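Side-chain contacts in sortase family protein (Clostridium perfringens, PDB 4D70), which is a class D sortase, a cysteine transpeptidase that probably cleaves surface proteins at a sorting signal and transfers them to an acceptor amine: residues E36-E39 / K40-Y43; D65-I69 / G70-V74. All coordinates share one frame; numbering follows the deposited sequence. Where two conformers were deposited one is given.

Interaction 1: E36-E39 / K40-Y43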
ATOM      1  N   GLU A  36      -1.172  -4.627 -16.136  1.00 47.87           N
ATOM      2  CA  GLU A  36      -0.477  -5.907 -16.148  1.00 48.60           C
ATOM      3  C   GLU A  36      -0.908  -6.777 -14.994  1.00 49.67           C
ATOM      4  O   GLU A  36      -0.958  -8.003 -15.089  1.00 46.79           O
ATOM      5  CB  GLU A  36       1.052  -5.688 -16.133  1.00 57.28           C
ATOM      6  CG  GLU A  36       1.493  -4.550 -17.062  1.00 64.79           C
ATOM      7  CD  GLU A  36       2.828  -4.758 -17.734  1.00 68.94           C
ATOM      8  OE1 GLU A  36       3.885  -4.713 -17.060  1.00 68.52           O
ATOM      9  OE2 GLU A  36       2.826  -4.903 -18.969  1.00 76.35           O
ATOM     10  N   PHE A  37      -1.193  -6.143 -13.853  1.00 48.34           N
ATOM     11  CA  PHE A  37      -1.574  -6.918 -12.697  1.00 40.67           C
ATOM     12  C   PHE A  37      -2.977  -7.473 -12.914  1.00 39.12           C
ATOM     13  O   PHE A  37      -3.234  -8.643 -12.643  1.00 39.25           O
ATOM     14  CB  PHE A  37      -1.558  -6.031 -11.408  1.00 45.16           C
ATOM     15  CG  PHE A  37      -1.896  -6.786 -10.162  1.00 35.87           C
ATOM     16  CD1 PHE A  37      -1.030  -7.709  -9.630  1.00 37.69           C
ATOM     17  CD2 PHE A  37      -3.079  -6.517  -9.486  1.00 40.07           C
ATOM     18  CE1 PHE A  37      -1.345  -8.382  -8.468  1.00 39.96           C
ATOM     19  CE2 PHE A  37      -3.411  -7.188  -8.319  1.00 33.96           C
ATOM     20  CZ  PHE A  37      -2.558  -8.131  -7.817  1.00 39.03           C
ATOM     21  N   LYS A  38      -3.895  -6.605 -13.328  1.00 35.98           N
ATOM     22  CA  LYS A  38      -5.289  -7.010 -13.561  1.00 44.33           C
ATOM     23  C   LYS A  38      -5.374  -8.168 -14.512  1.00 48.22           C
ATOM     24  O   LYS A  38      -6.188  -9.076 -14.325  1.00 50.47           O
ATOM     25  CB  LYS A  38      -6.092  -5.846 -14.135  1.00 46.63           C
ATOM     26  CG  LYS A  38      -6.400  -4.771 -13.107  1.00 50.86           C
ATOM     27  CD  LYS A  38      -7.003  -3.559 -13.791  1.00 57.43           C
ATOM     28  CE  LYS A  38      -7.723  -2.678 -12.798  1.00 68.40           C
ATOM     29  NZ  LYS A  38      -8.237  -1.443 -13.462  1.00 76.62           N
ATOM     30  N   GLU A  39      -4.502  -8.165 -15.520  1.00 51.65           N
ATOM     31  CA  GLU A  39      -4.456  -9.295 -16.442  1.00 49.93           C
ATOM     32  C   GLU A  39      -4.177 -10.591 -15.712  1.00 49.87           C
ATOM     33  O   GLU A  39      -4.639 -11.619 -16.166  1.00 49.26           O
ATOM     34  CB  GLU A  39      -3.434  -9.036 -17.548  1.00 50.28           C
ATOM     35  CG  GLU A  39      -4.048  -8.109 -18.592  1.00 61.24           C
ATOM     36  CD  GLU A  39      -3.084  -7.620 -19.676  1.00 69.14           C
ATOM     37  OE1 GLU A  39      -1.838  -7.687 -19.491  1.00 64.65           O
ATOM     38  OE2 GLU A  39      -3.599  -7.177 -20.728  1.00 76.70           O
ATOM     39  N   LYS A  40      -3.492 -10.566 -14.553  1.00 39.15           N
ATOM     40  CA  LYS A  40      -3.156 -11.838 -13.905  1.00 39.90           C
ATOM     41  C   LYS A  40      -4.291 -12.447 -13.102  1.00 37.43           C
ATOM     42  O   LYS A  40      -4.221 -13.601 -12.700  1.00 44.18           O
ATOM     43  CB  LYS A  40      -1.936 -11.718 -13.019  1.00 44.14           C
ATOM     44  CG  LYS A  40      -0.761 -11.068 -13.697  1.00 48.58           C
ATOM     45  CD  LYS A  40       0.450 -11.142 -12.786  1.00 50.28           C
ATOM     46  CE  LYS A  40       1.602 -10.360 -13.368  1.00 50.21           C
ATOM     47  NZ  LYS A  40       2.766 -10.446 -12.443  1.00 50.17           N
ATOM     48  N   PHE A  41      -5.370 -11.695 -12.907  1.00 36.97           N
ATOM     49  CA  PHE A  41      -6.572 -12.267 -12.308  1.00 40.07           C
ATOM     50  C   PHE A  41      -7.117 -13.460 -13.069  1.00 48.20           C
ATOM     51  O   PHE A  41      -7.843 -14.288 -12.516  1.00 47.50           O
ATOM     52  CB  PHE A  41      -7.642 -11.203 -12.273  1.00 41.46           C
ATOM     53  CG  PHE A  41      -7.379 -10.120 -11.283  1.00 41.84           C
ATOM     54  CD1 PHE A  41      -6.748 -10.384 -10.091  1.00 55.55           C
ATOM     55  CD2 PHE A  41      -7.786  -8.858 -11.557  1.00 56.00           C
ATOM     56  CE1 PHE A  41      -6.560  -9.398  -9.153  1.00 53.01           C
ATOM     57  CE2 PHE A  41      -7.592  -7.853 -10.635  1.00 63.80           C
ATOM     58  CZ  PHE A  41      -6.960  -8.122  -9.438  1.00 48.58           C
ATOM     59  N   ASN A  42      -6.784 -13.522 -14.351  1.00 52.03           N
ATOM     60  CA  ASN A  42      -7.251 -14.621 -15.218  1.00 58.21           C
ATOM     61  C   ASN A  42      -6.253 -15.766 -15.297  1.00 53.25           C
ATOM     62  O   ASN A  42      -6.424 -16.697 -16.060  1.00 51.88           O
ATOM     63  CB  ASN A  42      -7.679 -14.061 -16.587  1.00 51.10           C
ATOM     64  CG  ASN A  42      -8.942 -13.236 -16.479  1.00 56.62           C
ATOM     65  OD1 ASN A  42      -8.923 -12.041 -16.733  1.00 66.57           O
ATOM     66  ND2 ASN A  42     -10.037 -13.853 -16.047  1.00 58.02           N
ATOM     67  N   TYR A  43      -5.236 -15.730 -14.445  1.00 47.74           N
ATOM     68  CA  TYR A  43      -4.268 -16.805 -14.402  1.00 48.10           C
ATOM     69  C   TYR A  43      -4.950 -17.897 -13.659  1.00 51.78           C
ATOM     70  O   TYR A  43      -5.944 -17.664 -12.964  1.00 56.25           O
ATOM     71  CB  TYR A  43      -3.047 -16.446 -13.566  1.00 49.13           C
ATOM     72  CG  TYR A  43      -1.992 -15.642 -14.237  1.00 50.04           C
ATOM     73  CD1 TYR A  43      -2.214 -15.042 -15.475  1.00 50.35           C
ATOM     74  CD2 TYR A  43      -0.746 -15.524 -13.652  1.00 49.48           C
ATOM     75  CE1 TYR A  43      -1.217 -14.347 -16.101  1.00 50.45           C
ATOM     76  CE2 TYR A  43       0.257 -14.841 -14.264  1.00 51.35           C
ATOM     77  CZ  TYR A  43       0.020 -14.259 -15.474  1.00 54.11           C
ATOM     78  OH  TYR A  43       1.006 -13.537 -16.030  1.00 51.34           O
TER
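The phenyl rings of F37 and F41, one turn apart, meet obliquely, with their centroids 5.4 Å apart and their planes inclined at 71°. The touching atoms are at the far ends of the rings, where CE2 of F37 lies 3.8 Å from CZ of F41. CG of F37 is anti to its backbone N (chi1 -178°), and this swings the ring forward along the chain to meet its partner. The near part of the F41 ring passes the carbonyl of the preceding turn, CD2 of F41 being 3.2 Å from O of K38, while CE2 of F41 comes up against the aliphatic CG of K38. A third ring, that of Y43, has one face covered by CB of K40, which sits over its centre 3.8 Å above the plane.

The extended side chain of K40 runs back past the previous turn. Its CG lies 3.4 Å from O of E36, and CD and CE continue alongside the same oxygen, so that methylene groups rather than the ammonium group make this contact.

The backbone beneath is wound tightly, with bonds between residues three apart, the spacing of 3-10 turns. N of K40 bonds to O of F37 at 2.7 Å, and N of F41 to O of K38 at 3.1 Å. A weak bond from N of N42 to O of E39 follows, and then one from N of Y43 to O of K40.

The contact lies at the protein surface, where helix 29-39 leads into the loop before helix 45-52. F37 and F41 both rest on L63 of strand 60-66 and on the loop residue L134, which K40 also touches. Y43 packs against K48 and T51 of helix 45-52.

Interaction 2: D65-I69 / G70-V74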
ATOM      1  N   ASP A  65      -8.210   0.271  -3.380  1.00 29.35           N
ATOM      2  CA  ASP A  65      -9.358   1.155  -3.570  1.00 31.81           C
ATOM      3  C   ASP A  65      -9.735   1.804  -2.263  1.00 28.08           C
ATOM      4  O   ASP A  65      -9.912   1.123  -1.261  1.00 28.96           O
ATOM      5  CB  ASP A  65     -10.551   0.327  -4.068  1.00 38.43           C
ATOM      6  CG  ASP A  65     -10.297  -0.262  -5.429  1.00 38.16           C
ATOM      7  OD1 ASP A  65     -10.454   0.506  -6.405  1.00 39.04           O
ATOM      8  OD2 ASP A  65      -9.835  -1.423  -5.514  1.00 36.63           O
ATOM      9  N   ILE A  66      -9.771   3.129  -2.261  1.00 30.34           N
ATOM     10  CA  ILE A  66     -10.253   3.918  -1.144  1.00 30.03           C
ATOM     11  C   ILE A  66     -11.357   4.864  -1.610  1.00 32.39           C
ATOM     12  O   ILE A  66     -11.104   5.951  -2.148  1.00 33.79           O
ATOM     13  CB  ILE A  66      -9.141   4.753  -0.519  1.00 26.98           C
ATOM     14  CG1 ILE A  66      -7.884   3.860  -0.300  1.00 28.26           C
ATOM     15  CG2 ILE A  66      -9.634   5.332   0.737  1.00 26.06           C
ATOM     16  CD1 ILE A  66      -6.720   4.626   0.241  1.00 27.21           C
ATOM     17  N   GLU A  67     -12.581   4.427  -1.398  0.70 39.91           N
ATOM     18  CA  GLU A  67     -13.748   5.099  -1.958  0.70 40.05           C
ATOM     19  C   GLU A  67     -13.796   6.540  -1.493  0.70 41.10           C
ATOM     20  O   GLU A  67     -14.103   7.408  -2.279  0.70 44.41           O
ATOM     21  CB  GLU A  67     -15.054   4.369  -1.580  0.70 43.18           C
ATOM     22  CG  GLU A  67     -15.157   2.925  -2.091  0.70 46.30           C
ATOM     23  CD  GLU A  67     -14.914   2.786  -3.591  0.70 51.55           C
ATOM     24  OE1 GLU A  67     -15.431   3.680  -4.331  0.70 43.93           O
ATOM     25  OE2 GLU A  67     -14.206   1.801  -4.012  0.70 45.95           O
ATOM     26  N   LYS A  68     -13.457   6.804  -0.237  1.00 35.88           N
ATOM     27  CA  LYS A  68     -13.655   8.143   0.347  1.00 39.09           C
ATOM     28  C   LYS A  68     -12.872   9.226  -0.360  1.00 38.27           C
ATOM     29  O   LYS A  68     -13.327  10.374  -0.420  1.00 40.53           O
ATOM     30  CB  LYS A  68     -13.316   8.102   1.800  1.00 40.11           C
ATOM     31  CG  LYS A  68     -13.451   9.392   2.572  1.00 47.18           C
ATOM     32  CD  LYS A  68     -14.744   9.411   3.322  1.00 42.46           C
ATOM     33  CE  LYS A  68     -14.787  10.553   4.327  1.00 48.00           C
ATOM     34  NZ  LYS A  68     -13.904  10.464   5.500  1.00 45.12           N
ATOM     35  N   ILE A  69     -11.748   8.854  -0.965  1.00 35.53           N
ATOM     36  CA  ILE A  69     -10.900   9.808  -1.679  1.00 34.68           C
ATOM     37  C   ILE A  69     -10.621   9.470  -3.155  1.00 38.40           C
ATOM     38  O   ILE A  69      -9.719  10.037  -3.752  1.00 38.50           O
ATOM     39  CB  ILE A  69      -9.580  10.052  -0.929  1.00 33.88           C
ATOM     40  CG1 ILE A  69      -8.814   8.746  -0.709  1.00 34.11           C
ATOM     41  CG2 ILE A  69      -9.912  10.734   0.399  1.00 37.79           C
ATOM     42  CD1 ILE A  69      -7.409   8.963  -0.168  1.00 32.25           C
ATOM     43  N   GLY A  70     -11.408   8.580  -3.744  1.00 35.78           N
ATOM     44  CA  GLY A  70     -11.276   8.284  -5.147  1.00 42.05           C
ATOM     45  C   GLY A  70      -9.988   7.626  -5.531  1.00 46.31           C
ATOM     46  O   GLY A  70      -9.575   7.752  -6.658  1.00 44.87           O
ATOM     47  N   VAL A  71      -9.334   6.905  -4.616  1.00 43.23           N
ATOM     48  CA  VAL A  71      -8.129   6.199  -4.970  1.00 36.90           C
ATOM     49  C   VAL A  71      -8.493   4.816  -5.511  1.00 35.36           C
ATOM     50  O   VAL A  71      -9.215   4.061  -4.878  1.00 35.39           O
ATOM     51  CB  VAL A  71      -7.202   6.063  -3.772  1.00 35.79           C
ATOM     52  CG1 VAL A  71      -6.117   5.055  -4.057  1.00 34.36           C
ATOM     53  CG2 VAL A  71      -6.606   7.401  -3.422  1.00 36.84           C
ATOM     54  N   HIS A  72      -8.011   4.507  -6.711  1.00 34.71           N
ATOM     55  CA  HIS A  72      -8.303   3.253  -7.391  1.00 37.01           C
ATOM     56  C   HIS A  72      -7.092   2.968  -8.211  1.00 41.17           C
ATOM     57  O   HIS A  72      -7.004   3.403  -9.357  1.00 37.85           O
ATOM     58  CB  HIS A  72      -9.538   3.369  -8.309  1.00 40.25           C
ATOM     59  CG  HIS A  72     -10.768   3.779  -7.571  1.00 38.36           C
ATOM     60  ND1 HIS A  72     -11.435   2.923  -6.723  1.00 41.56           N
ATOM     61  CD2 HIS A  72     -11.399   4.977  -7.478  1.00 37.56           C
ATOM     62  CE1 HIS A  72     -12.436   3.563  -6.161  1.00 43.93           C
ATOM     63  NE2 HIS A  72     -12.423   4.813  -6.586  1.00 43.23           N
ATOM     64  N   THR A  73      -6.135   2.237  -7.658  1.00 34.17           N
ATOM     65  CA  THR A  73      -4.916   1.996  -8.406  1.00 36.22           C
ATOM     66  C   THR A  73      -4.265   0.708  -7.952  1.00 32.49           C
ATOM     67  O   THR A  73      -4.943  -0.206  -7.520  1.00 30.72           O
ATOM     68  CB  THR A  73      -3.981   3.226  -8.384  1.00 38.55           C
ATOM     69  OG1 THR A  73      -2.884   3.016  -9.284  1.00 40.94           O
ATOM     70  CG2 THR A  73      -3.401   3.492  -6.990  1.00 44.54           C
ATOM     71  N   VAL A  74      -2.957   0.619  -8.139  1.00 31.88           N
ATOM     72  CA  VAL A  74      -2.199  -0.582  -7.959  1.00 30.96           C
ATOM     73  C   VAL A  74      -1.069  -0.289  -6.967  1.00 28.74           C
ATOM     74  O   VAL A  74      -0.656   0.857  -6.828  1.00 31.07           O
ATOM     75  CB  VAL A  74      -1.567  -1.062  -9.289  1.00 37.69           C
ATOM     76  CG1 VAL A  74      -0.530  -0.061  -9.812  1.00 42.03           C
ATOM     77  CG2 VAL A  74      -0.935  -2.417  -9.152  1.00 34.25           C
TER
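I66 and V71 pair across the turn of a beta hairpin formed by strands 60-66 and 71-77, part of the sortase beta barrel. G70 and V71 together face I66, forming a G1 beta bulge, with G70 at the positive phi usual for its first position.

Backbone hydrogen bonds close the turn. N of I66 reaches O of V71 at 2.8 Å, and N of V71 returns to O of I66 at 3.2 Å. That oxygen also accepts from N of I69, the two donors approaching from opposite faces of its carbonyl plane. A longer bond, from N of G70 to O of E67, spans the short 3-10 segment.

Apolar contacts lie on the face of I66 and V71. These two side chains stand side by side, their CB atoms 4.0 Å apart, and CG2 of V71 meets both CG1 and CD1 of I69. L123 packs against I66 and I69 from a neighbouring loop.

The polar pair, D65 and H72, occupies the other face at a non-hydrogen-bonded position, its side chains crossing at about a right angle. CG of D65 lies beside its own backbone N (chi1 -65°), and OD1 swings across to the imidazole edge. There ND1 of H72 gives a nearly straight hydrogen bond (167°) of 2.6 Å to the anti lone pair of OD1 of D65, almost exactly in the ring plane.

Overall arrangement
From the N terminus the chain runs down helix 29-39 into interaction 1, where residues 36-43 make the turn toward helix 45-52. After that helix it enters strand 60-66, and interaction 2 closes the hairpin into strand 71-77. The two are strictly in series, each within one continuous stretch, so neither nests in nor crosses the other. The centres of interaction 1 and interaction 2 lie about 19 Å apart and the two do not touch, but the helix of the first packs on the hairpin of the second. Strand 60-66 receives the aromatic pair of interaction 1 through L63 and ends in interaction 2, while on strand 71-77 T73 hydrogen-bonds to E30 and V74 packs on T33 and L34.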